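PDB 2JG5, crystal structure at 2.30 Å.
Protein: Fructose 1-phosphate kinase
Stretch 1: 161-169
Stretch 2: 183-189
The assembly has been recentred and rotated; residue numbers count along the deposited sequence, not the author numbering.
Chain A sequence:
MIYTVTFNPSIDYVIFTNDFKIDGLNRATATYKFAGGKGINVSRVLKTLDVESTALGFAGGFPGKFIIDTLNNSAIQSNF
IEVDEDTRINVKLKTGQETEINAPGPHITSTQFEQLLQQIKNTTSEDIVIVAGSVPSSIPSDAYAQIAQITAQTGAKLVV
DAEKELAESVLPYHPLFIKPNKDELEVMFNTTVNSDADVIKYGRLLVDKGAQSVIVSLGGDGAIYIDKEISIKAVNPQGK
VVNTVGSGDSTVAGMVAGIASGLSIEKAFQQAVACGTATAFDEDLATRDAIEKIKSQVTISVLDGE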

# COMPACT_ATOMS: atom_id res chain seq x y z
N ASP A 161 -5.67 18.01 -20.39
CA ASP A 161 -4.51 17.22 -20.74
C ASP A 161 -4.91 15.74 -20.68
O ASP A 161 -4.93 15.12 -19.61
CB ASP A 161 -3.34 17.54 -19.81
CG ASP A 161 -2.09 16.77 -20.14
OD1 ASP A 161 -1.95 16.26 -21.28
OD2 ASP A 161 -1.21 16.68 -19.25
N ALA A 162 -5.26 15.18 -21.84
CA ALA A 162 -5.81 13.83 -21.92
C ALA A 162 -5.37 13.10 -23.20
O ALA A 162 -4.69 13.68 -24.04
CB ALA A 162 -7.35 13.88 -21.82
N GLU A 163 -5.76 11.83 -23.34
CA GLU A 163 -5.54 11.07 -24.57
C GLU A 163 -6.28 11.76 -25.71
O GLU A 163 -7.25 12.49 -25.48
CB GLU A 163 -6.06 9.64 -24.41
CG GLU A 163 -5.40 8.80 -23.32
CD GLU A 163 -6.32 7.67 -22.80
OE1 GLU A 163 -6.67 7.68 -21.59
OE2 GLU A 163 -6.70 6.79 -23.60
N LYS A 164 -5.82 11.50 -26.94
CA LYS A 164 -6.30 12.23 -28.13
C LYS A 164 -7.83 12.35 -28.25
O LYS A 164 -8.33 13.47 -28.43
CB LYS A 164 -5.68 11.68 -29.43
CG LYS A 164 -6.01 10.22 -29.77
CD LYS A 164 -5.21 9.71 -30.97
CE LYS A 164 -3.92 8.98 -30.55
NZ LYS A 164 -4.20 7.65 -29.92
N GLU A 165 -8.56 11.24 -28.15
CA GLU A 165 -10.01 11.26 -28.36
C GLU A 165 -10.74 12.10 -27.31
O GLU A 165 -11.72 12.79 -27.62
CB GLU A 165 -10.63 9.85 -28.55
CG GLU A 165 -10.71 8.93 -27.30
CD GLU A 165 -11.76 7.78 -27.41
OE1 GLU A 165 -12.34 7.56 -28.51
OE2 GLU A 165 -12.00 7.09 -26.39
N LEU A 166 -10.24 12.06 -26.08
CA LEU A 166 -10.83 12.81 -24.97
C LEU A 166 -10.56 14.31 -25.07
O LEU A 166 -11.43 15.13 -24.74
CB LEU A 166 -10.35 12.27 -23.61
CG LEU A 166 -10.48 10.77 -23.37
CD1 LEU A 166 -9.93 10.41 -22.00
CD2 LEU A 166 -11.92 10.29 -23.52
N ALA A 167 -9.35 14.65 -25.53
CA ALA A 167 -9.00 16.02 -25.87
C ALA A 167 -9.88 16.50 -27.01
O ALA A 167 -10.40 17.61 -26.98
CB ALA A 167 -7.53 16.12 -26.24
N GLU A 168 -10.04 15.64 -28.02
CA GLU A 168 -10.89 15.94 -29.18
C GLU A 168 -12.34 16.22 -28.79
O GLU A 168 -12.98 17.07 -29.40
CB GLU A 168 -10.83 14.81 -30.22
CG GLU A 168 -9.56 14.80 -31.08
CD GLU A 168 -9.60 13.76 -32.19
OE1 GLU A 168 -9.62 12.55 -31.88
OE2 GLU A 168 -9.59 14.17 -33.37
N SER A 169 -12.84 15.53 -27.76
CA SER A 169 -14.25 15.63 -27.36
C SER A 169 -14.63 16.92 -26.62
O SER A 169 -15.81 17.25 -26.51
CB SER A 169 -14.66 14.42 -26.52
OG SER A 169 -14.05 14.45 -25.24
N ASP A 183 2.84 13.25 -31.88
CA ASP A 183 2.42 11.93 -32.35
C ASP A 183 0.89 11.78 -32.38
O ASP A 183 0.34 11.16 -33.28
CB ASP A 183 3.11 10.81 -31.56
CG ASP A 183 4.65 10.82 -31.73
OD1 ASP A 183 5.15 11.17 -32.83
OD2 ASP A 183 5.36 10.47 -30.77
N GLU A 184 0.21 12.39 -31.41
CA GLU A 184 -1.25 12.43 -31.41
C GLU A 184 -1.82 13.26 -32.58
O GLU A 184 -2.85 12.88 -33.15
CB GLU A 184 -1.79 12.93 -30.07
CG GLU A 184 -1.71 11.87 -29.00
CD GLU A 184 -1.97 12.40 -27.60
OE1 GLU A 184 -1.59 13.54 -27.30
OE2 GLU A 184 -2.54 11.65 -26.79
N LEU A 185 -1.15 14.36 -32.93
CA LEU A 185 -1.47 15.15 -34.11
C LEU A 185 -1.43 14.30 -35.36
O LEU A 185 -2.34 14.35 -36.18
CB LEU A 185 -0.48 16.31 -34.29
CG LEU A 185 -0.64 17.62 -33.51
CD1 LEU A 185 0.44 18.59 -33.95
CD2 LEU A 185 -2.02 18.23 -33.72
N GLU A 186 -0.36 13.50 -35.48
CA GLU A 186 -0.18 12.57 -36.60
C GLU A 186 -1.30 11.55 -36.71
O GLU A 186 -1.72 11.22 -37.82
CB GLU A 186 1.18 11.85 -36.51
CG GLU A 186 2.38 12.73 -36.79
CD GLU A 186 3.60 11.95 -37.26
OE1 GLU A 186 3.58 10.69 -37.19
OE2 GLU A 186 4.57 12.59 -37.71
N VAL A 187 -1.78 11.06 -35.58
CA VAL A 187 -2.91 10.12 -35.58
C VAL A 187 -4.22 10.85 -35.90
O VAL A 187 -4.96 10.43 -36.78
CB VAL A 187 -3.02 9.32 -34.26
CG1 VAL A 187 -4.18 8.33 -34.32
CG2 VAL A 187 -1.71 8.58 -33.97
N MET A 188 -4.48 11.94 -35.18
CA MET A 188 -5.67 12.77 -35.39
C MET A 188 -5.91 13.04 -36.86
O MET A 188 -6.89 12.59 -37.41
CB MET A 188 -5.54 14.11 -34.67
CG MET A 188 -5.74 14.09 -33.16
SD MET A 188 -5.73 15.80 -32.60
CE MET A 188 -5.55 15.64 -30.81
N PHE A 189 -4.99 13.78 -37.48
CA PHE A 189 -5.16 14.25 -38.85
C PHE A 189 -4.61 13.28 -39.89
O PHE A 189 -4.46 13.64 -41.06
CB PHE A 189 -4.52 15.62 -39.01
CG PHE A 189 -5.17 16.69 -38.18
CD1 PHE A 189 -4.68 17.01 -36.91
CD2 PHE A 189 -6.29 17.37 -38.66
CE1 PHE A 189 -5.29 18.00 -36.13
CE2 PHE A 189 -6.91 18.37 -37.90
CZ PHE A 189 -6.40 18.68 -36.63
O HOH W 1 -4.30 14.97 -26.47

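The two stretches meet where the start of helix 164-169 lies against one flank of helix 183-188. The helix axes cross at 73° and come no closer than 11.1 Å, so the contact is a small one, 309 Å² summed over both sides, and it depends on long side chains to span the gap. The backbones are nearest at Lys-164 and Glu-184, whose CA atoms are 6.0 Å apart, and these two residues organise most of what follows.

The polar part of the contact centres on the carboxylate of Glu-184. Its CA-to-CB bond points toward stretch 1, and with chi1 m and chi2 t the chain extends to the first turn of the opposing helix. There OE2 lies 3.3 Å from Lys-164 N and 3.8 Å from Glu-163 CA. Glu-163 occupies the N-cap position, and a negatively charged group is well placed near the amino end of a helix, where backbone NH groups are free of intrahelical partners and the helix dipole is favourable. A water completes the link: it donates to Ala-162 O (2.8 Å from the water oxygen) and to Glu-184 OE1 (3.2 Å), bridging the loop before one helix to a side chain of the other.

The remaining contacts are van der Waals, and much of their area comes from Lys-164, which has 97 Å² covered by the other stretch. Its side chain crosses helix 183-188 and packs through its methylenes: CE is 4.0 Å from Glu-184 CG, and CD is 3.8 Å from Val-187 CG1. A lysine suits this partly exposed site because its aliphatic portion can cover neighbouring carbon atoms. Val-187, one turn from Glu-184 and also directed toward stretch 1, offers a compact branched surface for that chain.

Met-188 fills the space between the helices further along. Its CA-to-CB bond points sideways, but the extended chi2 and chi3, both t, carry the end of the side chain nearer, bringing CE to 4.2 Å from Lys-164 CB. Closer to its own backbone, Met-188 CG lies 3.9 Å from Glu-168 OE2. Long and unbranched, methionine can thus reach residues a turn apart on the facing helix, Lys-164 and Glu-168, which both point toward stretch 2.

Within each helix a backbone hydrogen bond spans the turn that carries these residues: Glu-168 N donates to Lys-164 O at 2.8 Å, and Met-188 N donates to Glu-184 O at 2.8 Å.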